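Side-chain contacts in beta-agarase D (Zobellia galactanivorans, PDB 4ASM), which cleaves the beta-1,4-linkages of agarose at random along the chain, acting as a retaining endo-glycosidase of family GH16, here represented by its catalytic domain: residues Q81-V86 with W94-P99; N58-R63 with T77-N82; K140-N143 with A147-I150; A341-A344 with D348-L351; Y37-T42 with V46-N51. One frame throughout, in Å; residues are numbered along the deposited sequence.

Interaction 1 (Q81-V86 with W94-P99); sequences QNHVAV and WASRIP
His-83 and Trp-94 pair at the open end of the hairpin made by strands 84-87 and 90-96, where Trp-94 N donates to His-83 O across 3.3 Å, a long bond but a fairly straight one at 158°. The side chain of Trp-94 extends the contact well beyond that bond. With CG set between its own backbone N and carbonyl carbon (chi1 64°), the indole folds over the backbone of residues 82-85. His-83 CA lies over the six-membered ring, 3.7 Å from its centroid, as a CH-pi contact, and Val-84 N lies over the same face. Ala-85 is small enough to bring CB to the indole rim, in the ring plane and 4.0 Å from CZ3. The pyrrole half is taken by the imidazole of His-83 in an offset stack, centroids 4.3 Å apart and planes 21° from parallel, which puts Trp-94 NE1 above the middle of the imidazole. At the edge of that ring, His-83 NE2 and Ser-96 OG share a hydrogen bond of 2.7 Å. Phe-346 meets the indole edge-to-face. A leucine in place of Trp-94 would probably uncover one face of the imidazole and leave it freer to tilt about its bond to Ser-96. Residues 81-86 belong to the probable substrate-binding stretch, inferred by similarity. Covered on one face by the indole and bonded at its edge to a hydroxyl, the histidine is probably restrained in tilt and rotation, and a bond from Arg-119 NE probably steadies the serine hydroxyl.

Interaction 2 (N58-R63 with T77-N82); sequences NKYHNR and TKWMQN
Asn-58 meets Gln-81 by two routes, one through its backbone and one through its side chain. Its carbonyl oxygen receives Gln-81 NE2 at 3.0 Å in a nearly straight bond (170°); the oxygen lies in the plane of the glutamine amide, while the donor is tilted 23° from the carbonyl plane. A bend at chi2 of Gln-81 turns the amide back to reach it. The side-chain amide of Asn-58 stands steeply to that of Gln-81, and its ND2 gives Gln-81 O a weak bond of 3.4 Å; a water lies between the same two atoms, 2.7 Å from Gln-81 O. Stronger ties hold this asparagine from elsewhere: OD1 accepts from Val-46 N and ND2 donates to Asn-44 O, the double role for which an amide is suited. Lys-59 follows, its extended chain running past the glutamine amide with CB 3.6 Å from Gln-81 NE2. Its ammonium group is bonded to Asn-70 OD1 and also donates to a second water, which donates in turn to Gln-81 OE1 at 2.7 Å. At Tyr-60 the contact becomes aromatic: Trp-79 CZ3 lies over one face, toward the rim, 3.5 Å from Tyr-60 CD1, with the planes 31° apart. His-61 CD2 covers the opposite face, and Trp-79 NE1 is bonded to Val-325 O. The contact borders the probable substrate site of the GH16 fold: by similarity Gln-81 is part of that site, as are Glu-326, close to the Trp-79 side chain, and Arg-192, near Tyr-60.

Interaction 3 (K140-N143 with A147-I150); sequences KVMN and ASDI
Ser-148 and Met-142 supply the one direct hydrogen bond of this contact: Met-142 N donates to Ser-148 OG over 3.1 Å, with an angle of 154° at the hydrogen. The hydroxyl is set beside the serine's own backbone N (chi1 -64°), which turns it to Met-142 N. A serine suits the place because a short side chain with a polar end can accept from the main-chain N-H of Met-142. The second polar link is a water that lies 3.0 Å from Met-142 O and is hydrogen-bonded to Ser-148 OG at 2.8 Å, so it probably links the carbonyl to the same buried hydroxyl.

The remaining contacts are van der Waals. The methionine chain wraps round that hydroxyl, with CB 3.5 Å from Ser-148 OG, and the turn at chi3 (-63°) brings CE back to 3.6 Å from the same oxygen. CE also rests 3.9 Å from Ala-147 O. From the preceding residue, Val-141 CG1 approaches Ser-148 OG to 3.8 Å, a branched apolar side chain packing beside the serine.

All of this is buried where strand 133-140 gives way to strand 147-153. Leu-351 of strand 350-362 packs on both Met-142 and Ser-148, Met-164 and Cys-166 of strand 159-166 cover Val-141, and the side chain of Ala-147 lies about 5 Å from that of Glu-165, the probable proton donor.

Interaction 4 (A341-A344 with D348-L351); sequences AEMA and DNNL
The link between the short helix 340-343 and strand 350-362, the last strand of the GH16 beta-sandwich, is held by Asn-349, whose side chain reaches back to the helix end at Glu-342 and Met-343. Its ND2 donates to Glu-342 O at 3.1 Å with an angle of 145°. The oxygen lies in the plane of the asparagine amide, but the donor comes in from above the carbonyl plane, 39° out of it. The same ND2 makes a weak bond to Asn-345 O, and OD1 a weak one to Ser-144 OG, so both ends of the amide are used. Met-343 lies over this group: bends at chi2 and chi3 carry SD to 3.7 Å from Asn-349 OD1 and CE to 4.1 Å from Asn-349 CG, a flexible thioether fitting itself to a flat amide. A leucine in place of Asn-349 would probably leave Glu-342 O without its amide donor and the helix end less firmly tied to the strand. The carboxylate of Glu-342 turns the other way, to Asn-172 N and Arg-175. Its carbonyl oxygen, however, receives a second donor, a water 3.0 Å away that also donates to Asp-348 OD2 at 2.7 Å.

Interaction 5 (Y37-T42 with V46-N51); sequences YTFNPT and VDFGPN
Tyr-37 lays its ring flat against a peptide bond, the one joining Gly-49 to Pro-50, and no direct hydrogen bond crosses between 37-42 and 46-51 although they run antiparallel, 169° apart. This is a surface loop of the GH16 beta-sandwich, closed by aromatic faces. Pro-50 N lies 3.5 Å above the plane of the Tyr-37 ring, over its centre, and Pro-50 CD makes a CH-pi contact to the same ring, 4.0 Å from the centroid. Tyr-37 CE2 is 3.5 Å from Gly-49 C; glycine suits the place because a CB on this extended residue would clash with Pro-50 CD. The phenol oxygen is bonded to Asp-33 OD2 and also lies at the edge of the Phe-48 ring.

Beside this, Phe-39 and Phe-48 form an almost parallel offset stack, planes 5° apart and centroids 4.2 Å apart. The stack is set so far to one side that Phe-48 CB, too, sits over the Phe-39 face, 3.6 Å from its centroid. Phe-39 CG is anti to the backbone N (chi1 167°), which carries the ring across to its partner. Val-84 and Val-86 of strand 84-87 pack on Phe-48 and Trp-56 meets its ring, so a large apolar side chain suits this buried place. Val-46 CG2 ends the apolar row, touching Phe-39 CZ and meeting Thr-42 CG2 tip to tip at 3.7 Å. Between the two aromatic groups the backbones are joined by water, which donates to Thr-38 O and, at 2.7 Å, to Gly-49 O.

In the fold
From the N terminus, interaction 5 closes the first loop, a short connection of three residues between 42 and 46. Interaction 2 follows, spanning the long connection between 58-63 and strand 77-79, and interaction 1 opens where it ends, sharing Gln-81 and Asn-82 and closing the hairpin 84-96. Interaction 3 closes another short connection of three residues far along the chain, and interaction 4 one more just before the final strand. None nests within another. In space, interactions 5, 2 and 1 touch one another: Gln-81 CB packs on Thr-42 O, and Val-86 O reaches Phe-39 N. The stretch leading into strand 350-362 draws in the others, bonding to Ala-95 through Asn-349 and weakly to Asn-143 through Asp-348.

Interaction 1 (Q81-V86 with W94-P99)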
# COMPACT_ATOMS: atom_id res chain seq x y z
N GLN A 81 -14.79 -1.47 -13.17
CA GLN A 81 -15.70 -2.06 -12.19
C GLN A 81 -15.70 -3.58 -12.26
O GLN A 81 -15.75 -4.24 -11.22
CB GLN A 81 -17.12 -1.52 -12.38
CG GLN A 81 -17.45 -0.27 -11.54
CD GLN A 81 -16.57 0.93 -11.88
OE1 GLN A 81 -16.82 1.65 -12.85
NE2 GLN A 81 -15.52 1.14 -11.08
N ASN A 82 -15.67 -4.14 -13.47
CA ASN A 82 -15.87 -5.59 -13.61
C ASN A 82 -14.61 -6.43 -13.39
O ASN A 82 -14.64 -7.65 -13.63
CB ASN A 82 -16.58 -5.96 -14.93
CG ASN A 82 -15.67 -5.85 -16.13
OD1 ASN A 82 -14.51 -5.43 -16.02
ND2 ASN A 82 -16.19 -6.24 -17.28
N HIS A 83 -13.53 -5.79 -12.94
CA HIS A 83 -12.28 -6.50 -12.60
C HIS A 83 -12.17 -6.78 -11.10
O HIS A 83 -11.08 -6.83 -10.54
CB HIS A 83 -11.06 -5.72 -13.13
CG HIS A 83 -10.82 -5.91 -14.59
ND1 HIS A 83 -11.84 -5.95 -15.52
CD2 HIS A 83 -9.68 -6.17 -15.27
CE1 HIS A 83 -11.33 -6.18 -16.72
NE2 HIS A 83 -10.02 -6.31 -16.60
N VAL A 84 -13.32 -7.02 -10.46
CA VAL A 84 -13.45 -7.25 -9.03
C VAL A 84 -14.49 -8.34 -8.86
O VAL A 84 -15.56 -8.26 -9.46
CB VAL A 84 -14.01 -5.99 -8.31
CG1 VAL A 84 -14.28 -6.29 -6.84
CG2 VAL A 84 -13.06 -4.79 -8.48
N ALA A 85 -14.16 -9.37 -8.09
CA ALA A 85 -15.15 -10.41 -7.75
C ALA A 85 -14.79 -11.01 -6.39
O ALA A 85 -13.67 -10.86 -5.90
CB ALA A 85 -15.17 -11.49 -8.81
N VAL A 86 -15.75 -11.70 -5.78
CA VAL A 86 -15.45 -12.50 -4.60
C VAL A 86 -15.94 -13.89 -4.92
O VAL A 86 -17.10 -14.06 -5.31
CB VAL A 86 -16.10 -11.93 -3.31
CG1 VAL A 86 -15.70 -12.74 -2.07
CG2 VAL A 86 -15.69 -10.47 -3.14
N TRP A 94 -8.15 -8.29 -10.62
CA TRP A 94 -7.21 -8.65 -11.68
C TRP A 94 -6.97 -7.53 -12.67
O TRP A 94 -7.58 -6.46 -12.59
CB TRP A 94 -7.67 -9.92 -12.40
CG TRP A 94 -8.96 -9.84 -13.13
CD1 TRP A 94 -9.12 -9.61 -14.47
CD2 TRP A 94 -10.27 -10.03 -12.59
NE1 TRP A 94 -10.47 -9.65 -14.80
CE2 TRP A 94 -11.19 -9.90 -13.66
CE3 TRP A 94 -10.76 -10.30 -11.30
CZ2 TRP A 94 -12.57 -10.01 -13.48
CZ3 TRP A 94 -12.15 -10.41 -11.12
CH2 TRP A 94 -13.03 -10.27 -12.22
N ALA A 95 -6.06 -7.81 -13.60
CA ALA A 95 -5.71 -6.90 -14.66
C ALA A 95 -5.88 -7.61 -15.99
O ALA A 95 -5.74 -8.83 -16.07
CB ALA A 95 -4.27 -6.46 -14.49
N SER A 96 -6.16 -6.81 -17.03
CA SER A 96 -6.22 -7.33 -18.40
C SER A 96 -5.90 -6.20 -19.36
O SER A 96 -5.82 -5.03 -18.95
CB SER A 96 -7.62 -7.88 -18.71
OG SER A 96 -8.57 -6.82 -18.79
N ARG A 97 -5.72 -6.53 -20.64
CA ARG A 97 -5.54 -5.52 -21.66
C ARG A 97 -6.45 -5.80 -22.84
O ARG A 97 -6.67 -6.96 -23.21
CB ARG A 97 -4.08 -5.50 -22.15
CG ARG A 97 -3.07 -5.11 -21.08
CD ARG A 97 -2.02 -4.18 -21.68
NE ARG A 97 -1.00 -3.75 -20.72
CZ ARG A 97 0.15 -4.36 -20.53
NH1 ARG A 97 0.44 -5.48 -21.20
NH2 ARG A 97 1.02 -3.86 -19.67
N ILE A 98 -6.93 -4.72 -23.46
CA ILE A 98 -7.73 -4.79 -24.68
C ILE A 98 -6.78 -4.53 -25.86
O ILE A 98 -6.02 -3.56 -25.82
CB ILE A 98 -8.86 -3.73 -24.65
CG1 ILE A 98 -10.01 -4.17 -23.73
CG2 ILE A 98 -9.38 -3.42 -26.06
CD1 ILE A 98 -10.83 -5.38 -24.22
N PRO A 99 -6.80 -5.40 -26.90
CA PRO A 99 -5.84 -5.15 -28.00
C PRO A 99 -5.99 -3.75 -28.60
O PRO A 99 -7.11 -3.29 -28.86
CB PRO A 99 -6.19 -6.24 -29.03
CG PRO A 99 -6.91 -7.30 -28.28
CD PRO A 99 -7.59 -6.63 -27.10

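Interaction 2 (N58-R63 with T77-N82)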
# COMPACT_ATOMS: atom_id res chain seq x y z
N ASN A 58 -17.10 -1.42 -5.69
CA ASN A 58 -16.13 -1.81 -6.71
C ASN A 58 -15.55 -0.63 -7.48
O ASN A 58 -15.36 -0.70 -8.71
CB ASN A 58 -16.73 -2.88 -7.66
CG ASN A 58 -17.98 -2.40 -8.40
OD1 ASN A 58 -18.56 -1.35 -8.07
ND2 ASN A 58 -18.41 -3.17 -9.40
N LYS A 59 -15.22 0.44 -6.75
CA LYS A 59 -14.66 1.62 -7.36
C LYS A 59 -13.68 2.29 -6.40
O LYS A 59 -13.74 2.08 -5.20
CB LYS A 59 -15.81 2.59 -7.75
CG LYS A 59 -15.39 3.82 -8.53
CD LYS A 59 -16.66 4.56 -9.00
CE LYS A 59 -16.31 5.84 -9.72
NZ LYS A 59 -17.50 6.38 -10.46
N TYR A 60 -12.77 3.08 -6.97
CA TYR A 60 -11.93 3.98 -6.19
C TYR A 60 -12.80 4.89 -5.33
O TYR A 60 -13.95 5.17 -5.66
CB TYR A 60 -11.13 4.80 -7.19
CG TYR A 60 -10.12 5.76 -6.64
CD1 TYR A 60 -9.04 5.31 -5.86
CD2 TYR A 60 -10.19 7.11 -6.96
CE1 TYR A 60 -8.06 6.21 -5.40
CE2 TYR A 60 -9.24 8.00 -6.49
CZ TYR A 60 -8.17 7.55 -5.72
OH TYR A 60 -7.21 8.45 -5.26
N HIS A 61 -12.23 5.38 -4.24
CA HIS A 61 -13.01 5.96 -3.14
C HIS A 61 -13.74 7.26 -3.47
O HIS A 61 -13.23 8.11 -4.21
CB HIS A 61 -12.12 6.12 -1.88
CG HIS A 61 -11.11 7.23 -1.97
ND1 HIS A 61 -10.62 7.84 -0.83
CD2 HIS A 61 -10.52 7.85 -3.02
CE1 HIS A 61 -9.75 8.77 -1.18
NE2 HIS A 61 -9.67 8.80 -2.50
N ASN A 62 -14.94 7.40 -2.90
CA ASN A 62 -15.71 8.64 -3.09
C ASN A 62 -15.02 9.86 -2.50
O ASN A 62 -14.17 9.77 -1.60
CB ASN A 62 -17.10 8.52 -2.45
CG ASN A 62 -18.00 7.52 -3.15
OD1 ASN A 62 -17.88 7.27 -4.34
ND2 ASN A 62 -18.93 6.95 -2.39
N ARG A 63 -15.42 11.02 -3.01
CA ARG A 63 -15.04 12.30 -2.43
C ARG A 63 -15.62 12.50 -1.03
O ARG A 63 -16.57 11.82 -0.66
CB ARG A 63 -15.53 13.40 -3.35
CG ARG A 63 -14.78 13.44 -4.64
CD ARG A 63 -15.48 14.29 -5.67
NE ARG A 63 -14.74 14.28 -6.92
CZ ARG A 63 -13.66 15.02 -7.16
NH1 ARG A 63 -13.20 15.86 -6.23
NH2 ARG A 63 -13.04 14.93 -8.33
N THR A 77 -2.85 2.89 -16.19
CA THR A 77 -3.93 2.13 -15.54
C THR A 77 -5.30 2.73 -15.86
O THR A 77 -5.47 3.94 -15.87
CB THR A 77 -3.79 2.19 -14.02
OG1 THR A 77 -2.47 1.74 -13.66
CG2 THR A 77 -4.84 1.31 -13.30
N LYS A 78 -6.26 1.84 -16.15
CA LYS A 78 -7.68 2.25 -16.16
C LYS A 78 -8.44 1.31 -15.23
O LYS A 78 -8.68 0.15 -15.56
CB LYS A 78 -8.29 2.24 -17.55
CG LYS A 78 -9.72 2.86 -17.53
CD LYS A 78 -10.60 2.34 -18.65
CE LYS A 78 -11.08 0.91 -18.39
NZ LYS A 78 -12.15 0.49 -19.37
N TRP A 79 -8.85 1.82 -14.07
CA TRP A 79 -9.63 1.00 -13.17
C TRP A 79 -11.00 0.70 -13.76
O TRP A 79 -11.63 1.56 -14.40
CB TRP A 79 -9.74 1.65 -11.80
CG TRP A 79 -8.47 1.65 -11.04
CD1 TRP A 79 -7.56 0.63 -10.95
CD2 TRP A 79 -7.97 2.71 -10.24
NE1 TRP A 79 -6.51 1.00 -10.13
CE2 TRP A 79 -6.74 2.27 -9.68
CE3 TRP A 79 -8.46 3.98 -9.92
CZ2 TRP A 79 -5.98 3.09 -8.84
CZ3 TRP A 79 -7.71 4.78 -9.08
CH2 TRP A 79 -6.49 4.33 -8.54
N MET A 80 -11.43 -0.54 -13.59
CA MET A 80 -12.64 -1.05 -14.21
C MET A 80 -13.50 -1.80 -13.20
O MET A 80 -13.01 -2.68 -12.46
CB MET A 80 -12.30 -1.96 -15.39
CG MET A 80 -13.47 -2.10 -16.36
SD MET A 80 -13.01 -3.02 -17.80
CE MET A 80 -14.60 -3.18 -18.54
N GLN A 81 -14.79 -1.47 -13.17
CA GLN A 81 -15.70 -2.06 -12.19
C GLN A 81 -15.70 -3.58 -12.26
O GLN A 81 -15.75 -4.24 -11.22
CB GLN A 81 -17.12 -1.52 -12.38
CG GLN A 81 -17.45 -0.27 -11.54
CD GLN A 81 -16.57 0.93 -11.88
OE1 GLN A 81 -16.82 1.65 -12.85
NE2 GLN A 81 -15.52 1.14 -11.08
N ASN A 82 -15.67 -4.14 -13.47
CA ASN A 82 -15.87 -5.59 -13.61
C ASN A 82 -14.61 -6.43 -13.39
O ASN A 82 -14.64 -7.65 -13.63
CB ASN A 82 -16.58 -5.96 -14.93
CG ASN A 82 -15.67 -5.85 -16.13
OD1 ASN A 82 -14.51 -5.43 -16.02
ND2 ASN A 82 -16.19 -6.24 -17.28
O HOH W 1 -17.34 -6.19 -10.14
O HOH W 2 -16.76 4.37 -12.77

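Interaction 3 (K140-N143 with A147-I150)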
# COMPACT_ATOMS: atom_id res chain seq x y z
N LYS A 140 -2.34 -13.42 -1.66
CA LYS A 140 -1.41 -13.98 -2.61
C LYS A 140 -0.99 -12.85 -3.53
O LYS A 140 -1.77 -12.42 -4.41
CB LYS A 140 -2.05 -15.09 -3.41
CG LYS A 140 -1.07 -15.81 -4.34
CD LYS A 140 -1.74 -16.93 -5.09
CE LYS A 140 -0.74 -17.73 -5.91
NZ LYS A 140 -1.43 -18.82 -6.68
N VAL A 141 0.24 -12.38 -3.34
CA VAL A 141 0.79 -11.31 -4.17
C VAL A 141 0.77 -11.74 -5.64
O VAL A 141 1.12 -12.89 -5.95
CB VAL A 141 2.24 -10.99 -3.72
CG1 VAL A 141 2.88 -9.92 -4.60
CG2 VAL A 141 2.26 -10.60 -2.23
N MET A 142 0.38 -10.86 -6.56
CA MET A 142 0.37 -11.23 -7.97
C MET A 142 1.76 -11.53 -8.48
O MET A 142 2.70 -10.75 -8.26
CB MET A 142 -0.20 -10.13 -8.84
CG MET A 142 -1.63 -9.86 -8.62
SD MET A 142 -2.27 -8.78 -9.94
CE MET A 142 -1.24 -7.36 -9.59
N ASN A 143 1.87 -12.64 -9.22
CA ASN A 143 3.09 -12.97 -9.94
C ASN A 143 3.18 -12.15 -11.24
O ASN A 143 3.12 -12.68 -12.35
CB ASN A 143 3.15 -14.47 -10.24
CG ASN A 143 4.50 -14.88 -10.75
OD1 ASN A 143 5.50 -14.23 -10.45
ND2 ASN A 143 4.53 -15.92 -11.56
N ALA A 147 1.64 -3.59 -9.63
CA ALA A 147 1.59 -3.38 -8.18
C ALA A 147 0.38 -4.08 -7.57
O ALA A 147 -0.76 -3.87 -8.02
CB ALA A 147 1.53 -1.89 -7.87
N SER A 148 0.66 -4.91 -6.56
CA SER A 148 -0.35 -5.48 -5.66
C SER A 148 -0.45 -4.53 -4.48
O SER A 148 0.55 -4.37 -3.74
CB SER A 148 0.09 -6.87 -5.20
OG SER A 148 0.17 -7.78 -6.29
N ASP A 149 -1.61 -3.89 -4.31
CA ASP A 149 -1.77 -2.78 -3.36
C ASP A 149 -2.87 -3.00 -2.35
O ASP A 149 -4.02 -3.32 -2.72
CB ASP A 149 -2.11 -1.46 -4.08
CG ASP A 149 -1.04 -1.00 -5.06
OD1 ASP A 149 0.16 -1.19 -4.80
OD2 ASP A 149 -1.45 -0.39 -6.10
N ILE A 150 -2.53 -2.81 -1.07
CA ILE A 150 -3.53 -2.72 0.00
C ILE A 150 -3.15 -1.49 0.79
O ILE A 150 -2.02 -1.38 1.26
CB ILE A 150 -3.51 -3.96 0.92
CG1 ILE A 150 -3.78 -5.22 0.10
CG2 ILE A 150 -4.51 -3.77 2.06
CD1 ILE A 150 -3.68 -6.53 0.89
O HOH W 3 2.47 -7.84 -7.83

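Interaction 4 (A341-A344 with D348-L351)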
# COMPACT_ATOMS: atom_id res chain seq x y z
N ALA A 341 2.94 -11.96 -23.50
CA ALA A 341 3.13 -13.34 -23.08
C ALA A 341 2.73 -13.54 -21.62
O ALA A 341 2.04 -14.51 -21.28
CB ALA A 341 4.59 -13.79 -23.35
N GLU A 342 3.16 -12.63 -20.74
CA GLU A 342 2.79 -12.70 -19.33
C GLU A 342 1.30 -12.58 -19.12
O GLU A 342 0.74 -13.26 -18.26
CB GLU A 342 3.51 -11.60 -18.56
CG GLU A 342 5.00 -11.83 -18.38
CD GLU A 342 5.77 -10.54 -18.09
OE1 GLU A 342 5.17 -9.44 -18.11
OE2 GLU A 342 7.00 -10.62 -17.88
N MET A 343 0.65 -11.71 -19.90
CA MET A 343 -0.79 -11.49 -19.78
C MET A 343 -1.61 -12.67 -20.28
O MET A 343 -2.81 -12.74 -20.02
CB MET A 343 -1.20 -10.23 -20.54
CG MET A 343 -0.96 -8.94 -19.78
SD MET A 343 -1.98 -8.72 -18.28
CE MET A 343 -3.45 -9.64 -18.67
N ALA A 344 -0.96 -13.61 -20.97
CA ALA A 344 -1.62 -14.85 -21.37
C ALA A 344 -1.89 -15.80 -20.20
O ALA A 344 -2.70 -16.72 -20.32
CB ALA A 344 -0.82 -15.54 -22.46
N ASP A 348 -1.51 -15.39 -13.03
CA ASP A 348 -0.40 -14.52 -12.67
C ASP A 348 -0.81 -13.08 -12.52
O ASP A 348 -0.05 -12.28 -11.94
CB ASP A 348 0.72 -14.60 -13.72
CG ASP A 348 1.52 -15.87 -13.64
OD1 ASP A 348 1.53 -16.52 -12.57
OD2 ASP A 348 2.17 -16.21 -14.65
N ASN A 349 -2.01 -12.76 -13.04
CA ASN A 349 -2.50 -11.40 -13.11
C ASN A 349 -3.74 -11.13 -12.27
O ASN A 349 -4.49 -10.19 -12.56
CB ASN A 349 -2.76 -11.04 -14.56
CG ASN A 349 -1.49 -11.02 -15.35
OD1 ASN A 349 -0.66 -10.13 -15.15
ND2 ASN A 349 -1.29 -12.02 -16.20
N ASN A 350 -3.92 -11.94 -11.24
CA ASN A 350 -5.10 -11.90 -10.39
C ASN A 350 -4.70 -11.92 -8.93
O ASN A 350 -4.23 -12.93 -8.41
CB ASN A 350 -6.02 -13.08 -10.72
CG ASN A 350 -7.34 -13.03 -10.00
OD1 ASN A 350 -7.79 -11.98 -9.55
ND2 ASN A 350 -7.99 -14.18 -9.89
N LEU A 351 -4.90 -10.78 -8.27
CA LEU A 351 -4.59 -10.64 -6.86
C LEU A 351 -5.66 -11.35 -6.04
O LEU A 351 -6.84 -11.10 -6.25
CB LEU A 351 -4.55 -9.15 -6.52
CG LEU A 351 -4.21 -8.79 -5.07
CD1 LEU A 351 -2.77 -9.09 -4.73
CD2 LEU A 351 -4.51 -7.32 -4.83
O HOH W 4 2.85 -14.28 -16.43

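Interaction 5 (Y37-T42 with V46-N51)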
# COMPACT_ATOMS: atom_id res chain seq x y z
N TYR A 37 -18.08 -15.46 0.51
CA TYR A 37 -19.34 -15.36 -0.19
C TYR A 37 -19.10 -15.23 -1.69
O TYR A 37 -17.95 -15.23 -2.15
CB TYR A 37 -20.11 -14.15 0.36
CG TYR A 37 -19.33 -12.84 0.35
CD1 TYR A 37 -18.48 -12.50 1.41
CD2 TYR A 37 -19.45 -11.95 -0.72
CE1 TYR A 37 -17.76 -11.30 1.39
CE2 TYR A 37 -18.73 -10.77 -0.75
CZ TYR A 37 -17.91 -10.45 0.31
OH TYR A 37 -17.20 -9.26 0.27
N THR A 38 -20.19 -15.12 -2.45
CA THR A 38 -20.11 -14.90 -3.88
C THR A 38 -20.48 -13.47 -4.21
O THR A 38 -21.51 -12.96 -3.76
CB THR A 38 -21.02 -15.91 -4.65
OG1 THR A 38 -20.51 -17.23 -4.45
CG2 THR A 38 -21.04 -15.60 -6.15
N PHE A 39 -19.60 -12.79 -4.94
CA PHE A 39 -19.91 -11.54 -5.59
C PHE A 39 -19.45 -11.71 -7.04
O PHE A 39 -18.25 -11.79 -7.30
CB PHE A 39 -19.21 -10.35 -4.92
CG PHE A 39 -19.27 -9.08 -5.74
CD1 PHE A 39 -20.49 -8.56 -6.15
CD2 PHE A 39 -18.10 -8.43 -6.12
CE1 PHE A 39 -20.56 -7.41 -6.93
CE2 PHE A 39 -18.14 -7.29 -6.92
CZ PHE A 39 -19.38 -6.76 -7.32
N ASN A 40 -20.40 -11.80 -7.97
CA ASN A 40 -20.04 -11.93 -9.37
C ASN A 40 -19.69 -10.56 -9.96
O ASN A 40 -20.34 -9.56 -9.62
CB ASN A 40 -21.14 -12.62 -10.19
CG ASN A 40 -21.23 -14.11 -9.90
OD1 ASN A 40 -22.13 -14.54 -9.17
ND2 ASN A 40 -20.30 -14.91 -10.45
N PRO A 41 -18.67 -10.51 -10.83
CA PRO A 41 -18.22 -9.23 -11.32
C PRO A 41 -19.29 -8.56 -12.18
O PRO A 41 -20.08 -9.24 -12.84
CB PRO A 41 -17.00 -9.60 -12.20
CG PRO A 41 -17.21 -11.04 -12.57
CD PRO A 41 -17.88 -11.63 -11.38
N THR A 42 -19.30 -7.23 -12.15
CA THR A 42 -20.28 -6.43 -12.89
C THR A 42 -19.66 -5.11 -13.33
O THR A 42 -18.82 -4.56 -12.60
CB THR A 42 -21.56 -6.17 -12.02
OG1 THR A 42 -22.44 -5.29 -12.72
CG2 THR A 42 -21.19 -5.54 -10.68
N VAL A 46 -21.38 -0.89 -7.75
CA VAL A 46 -22.24 -1.51 -6.76
C VAL A 46 -21.52 -1.72 -5.43
O VAL A 46 -20.27 -1.80 -5.37
CB VAL A 46 -22.79 -2.89 -7.24
CG1 VAL A 46 -23.60 -2.76 -8.52
CG2 VAL A 46 -21.64 -3.89 -7.42
N ASP A 47 -22.30 -1.83 -4.37
CA ASP A 47 -21.80 -2.27 -3.08
C ASP A 47 -21.81 -3.79 -3.08
O ASP A 47 -22.65 -4.42 -3.75
CB ASP A 47 -22.73 -1.81 -1.95
CG ASP A 47 -22.73 -0.30 -1.75
OD1 ASP A 47 -21.77 0.40 -2.15
OD2 ASP A 47 -23.72 0.19 -1.15
N PHE A 48 -20.92 -4.39 -2.29
CA PHE A 48 -20.92 -5.84 -2.13
C PHE A 48 -20.47 -6.27 -0.75
O PHE A 48 -19.90 -5.48 0.01
CB PHE A 48 -20.14 -6.56 -3.25
CG PHE A 48 -18.66 -6.26 -3.30
CD1 PHE A 48 -17.77 -7.05 -2.60
CD2 PHE A 48 -18.15 -5.24 -4.10
CE1 PHE A 48 -16.37 -6.84 -2.65
CE2 PHE A 48 -16.76 -5.01 -4.16
CZ PHE A 48 -15.88 -5.81 -3.43
N GLY A 49 -20.78 -7.51 -0.41
CA GLY A 49 -20.49 -8.09 0.89
C GLY A 49 -21.29 -9.36 1.09
O GLY A 49 -22.06 -9.76 0.21
N PRO A 50 -21.11 -10.01 2.24
CA PRO A 50 -21.83 -11.25 2.55
C PRO A 50 -23.29 -10.96 2.86
O PRO A 50 -23.61 -9.86 3.31
CB PRO A 50 -21.14 -11.75 3.81
CG PRO A 50 -20.59 -10.48 4.47
CD PRO A 50 -20.21 -9.59 3.33
N ASN A 51 -24.16 -11.94 2.65
CA ASN A 51 -25.59 -11.78 2.97
C ASN A 51 -26.10 -10.41 2.52
O ASN A 51 -25.95 -10.03 1.36
CB ASN A 51 -25.81 -11.98 4.47
CG ASN A 51 -27.15 -12.65 4.79
OD1 ASN A 51 -28.21 -12.15 4.41
ND2 ASN A 51 -27.10 -13.78 5.50
O HOH W 5 -21.51 -10.12 -2.41